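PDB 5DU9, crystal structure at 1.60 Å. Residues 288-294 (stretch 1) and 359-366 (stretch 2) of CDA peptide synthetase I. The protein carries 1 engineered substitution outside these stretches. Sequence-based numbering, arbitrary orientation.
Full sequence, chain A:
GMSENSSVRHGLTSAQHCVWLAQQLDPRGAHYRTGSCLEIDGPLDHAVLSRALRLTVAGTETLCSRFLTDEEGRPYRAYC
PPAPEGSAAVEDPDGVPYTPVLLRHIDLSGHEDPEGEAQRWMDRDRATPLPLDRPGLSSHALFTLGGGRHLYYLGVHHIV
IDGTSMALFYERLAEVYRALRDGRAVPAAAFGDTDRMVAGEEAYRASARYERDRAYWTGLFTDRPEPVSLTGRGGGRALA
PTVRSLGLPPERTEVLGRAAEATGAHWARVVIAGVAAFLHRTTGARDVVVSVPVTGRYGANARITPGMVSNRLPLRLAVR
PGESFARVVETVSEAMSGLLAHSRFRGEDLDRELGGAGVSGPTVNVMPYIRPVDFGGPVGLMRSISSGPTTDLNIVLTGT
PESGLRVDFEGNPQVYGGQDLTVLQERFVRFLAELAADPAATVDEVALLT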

# COMPACT_ATOMS: atom_id res chain seq x y z
N VAL A 288 12.04 -11.55 16.23
CA VAL A 288 11.89 -10.42 15.33
C VAL A 288 10.42 -10.19 15.03
O VAL A 288 9.63 -11.14 14.96
CB VAL A 288 12.68 -10.63 14.02
CG1 VAL A 288 14.17 -10.74 14.32
CG2 VAL A 288 12.19 -11.86 13.29
N VAL A 289 10.07 -8.93 14.88
CA VAL A 289 8.72 -8.54 14.49
C VAL A 289 8.77 -7.80 13.16
O VAL A 289 9.59 -6.90 12.98
CB VAL A 289 8.05 -7.65 15.55
CG1 VAL A 289 6.64 -7.28 15.14
CG2 VAL A 289 8.05 -8.35 16.90
N VAL A 290 7.91 -8.22 12.24
CA VAL A 290 7.63 -7.42 11.06
C VAL A 290 6.13 -7.21 11.01
O VAL A 290 5.37 -7.98 11.60
CB VAL A 290 8.13 -8.09 9.77
CG1 VAL A 290 9.64 -8.29 9.83
CG2 VAL A 290 7.43 -9.41 9.53
N SER A 291 5.70 -6.15 10.34
CA SER A 291 4.29 -5.86 10.19
C SER A 291 3.86 -6.17 8.77
O SER A 291 4.56 -5.84 7.81
CB SER A 291 3.98 -4.40 10.55
OG SER A 291 4.30 -4.12 11.91
N VAL A 292 2.70 -6.81 8.65
CA VAL A 292 2.20 -7.28 7.37
C VAL A 292 0.84 -6.66 7.08
O VAL A 292 -0.07 -6.75 7.90
CB VAL A 292 2.10 -8.82 7.36
CG1 VAL A 292 1.57 -9.32 6.03
CG2 VAL A 292 3.46 -9.44 7.65
N PRO A 293 0.68 -6.02 5.92
CA PRO A 293 -0.67 -5.58 5.54
C PRO A 293 -1.52 -6.71 4.97
O PRO A 293 -1.00 -7.60 4.30
CB PRO A 293 -0.41 -4.50 4.48
CG PRO A 293 0.98 -4.73 3.98
CD PRO A 293 1.68 -5.71 4.88
N VAL A 294 -2.82 -6.67 5.28
CA VAL A 294 -3.80 -7.51 4.61
C VAL A 294 -4.90 -6.59 4.10
O VAL A 294 -5.05 -5.48 4.59
CB VAL A 294 -4.36 -8.61 5.54
CG1 VAL A 294 -3.24 -9.54 5.99
CG2 VAL A 294 -5.06 -8.00 6.75
N VAL A 359 2.69 -2.80 19.10
CA VAL A 359 3.64 -3.78 18.59
C VAL A 359 3.73 -3.68 17.07
O VAL A 359 2.71 -3.61 16.37
CB VAL A 359 3.26 -5.21 19.01
CG1 VAL A 359 3.52 -5.40 20.51
CG2 VAL A 359 1.81 -5.52 18.67
N SER A 360 4.95 -3.65 16.57
CA SER A 360 5.19 -3.49 15.15
C SER A 360 6.65 -3.71 14.82
O SER A 360 7.52 -3.68 15.70
CB SER A 360 4.77 -2.09 14.69
OG SER A 360 5.58 -1.11 15.30
N GLY A 361 6.91 -3.93 13.54
CA GLY A 361 8.25 -3.91 13.00
C GLY A 361 8.17 -3.19 11.68
O GLY A 361 7.15 -2.56 11.39
N PRO A 362 9.23 -3.28 10.86
CA PRO A 362 9.09 -2.70 9.52
C PRO A 362 7.89 -3.29 8.81
O PRO A 362 7.64 -4.49 8.93
CB PRO A 362 10.40 -3.10 8.83
CG PRO A 362 10.93 -4.24 9.63
CD PRO A 362 10.51 -3.98 11.04
N THR A 363 7.13 -2.47 8.11
CA THR A 363 6.02 -2.98 7.31
C THR A 363 6.58 -3.59 6.04
O THR A 363 7.30 -2.93 5.30
CB THR A 363 5.00 -1.88 6.96
OG1 THR A 363 4.45 -1.34 8.17
CG2 THR A 363 3.88 -2.45 6.10
N VAL A 364 6.27 -4.87 5.82
CA VAL A 364 6.70 -5.56 4.61
C VAL A 364 5.49 -5.75 3.71
O VAL A 364 4.63 -6.60 3.97
CB VAL A 364 7.34 -6.92 4.92
CG1 VAL A 364 7.83 -7.59 3.64
CG2 VAL A 364 8.50 -6.73 5.90
N ASN A 365 5.43 -4.94 2.66
CA ASN A 365 4.30 -4.86 1.76
C ASN A 365 4.68 -5.36 0.37
O ASN A 365 5.15 -4.58 -0.46
CB ASN A 365 3.79 -3.42 1.70
CG ASN A 365 2.57 -3.25 0.82
OD1 ASN A 365 1.98 -4.22 0.36
ND2 ASN A 365 2.17 -2.00 0.60
N VAL A 366 4.49 -6.65 0.15
CA VAL A 366 4.71 -7.24 -1.16
C VAL A 366 3.39 -7.11 -1.90
O VAL A 366 2.45 -7.86 -1.64
CB VAL A 366 5.15 -8.71 -1.08
CG1 VAL A 366 5.45 -9.26 -2.47
CG2 VAL A 366 6.36 -8.85 -0.17
O HOH W 1 2.21 -4.30 13.65

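This is a short parallel backbone pairing centred on Ser-291, held by two main-chain hydrogen bonds and one side-chain hydrogen bond and flanked by a small apolar patch. The N-to-C directions of strands 288-294 and 363-366 differ by 40°, and a single beta bridge, Ser-291 with Thr-363 (CA to CA 4.4 Å), joins them. Its two bonds show the parallel pattern, in which one residue reaches the neighbours on both sides of its partner: Ser-291 N donates to Pro-362 O at 2.9 Å (N-H...O 172°), and Val-364 N donates to Ser-291 O at 2.8 Å (165°). Ser-291 O also receives a CA-H...O contact from Thr-363 CA at 3.2 Å, bent to 145° at the hydrogen.

The pairing does not continue as a ladder in either direction. Beyond the bridge, the CA-CA spacing widens to 5.6 Å for Val-292 and Val-364, and Pro-293, whose ring nitrogen carries no hydrogen, places its CD 3.2 Å from Val-364 O. Before the bridge, the Ser-291 side chain takes over: in the m rotamer, its OG accepts a hydrogen bond from Gly-361 N at 3.1 Å (165°). Ser-291 OG also lies 2.7 Å from water 1, which donates to Val-359 O at 2.9 Å and so ties the serine to the loop preceding the strand.

Gly-361 comes in close, its CA 3.3 Å from Val-289 O in a nearly linear CA-H...O contact (171°). An ideal CB on Gly-361 would sit 1.8 Å from Val-289 O, a clash, so the observed backbone path has no room for a side chain. Apolar contacts are looser: Val-290 CB packs 4.1 Å from Val-364 CG2, and Val-290 CG1 lies 4.3 Å from Pro-362 CG. The contact buries 435 Å² in total, with Ser-291 contributing the largest share, 81 Å².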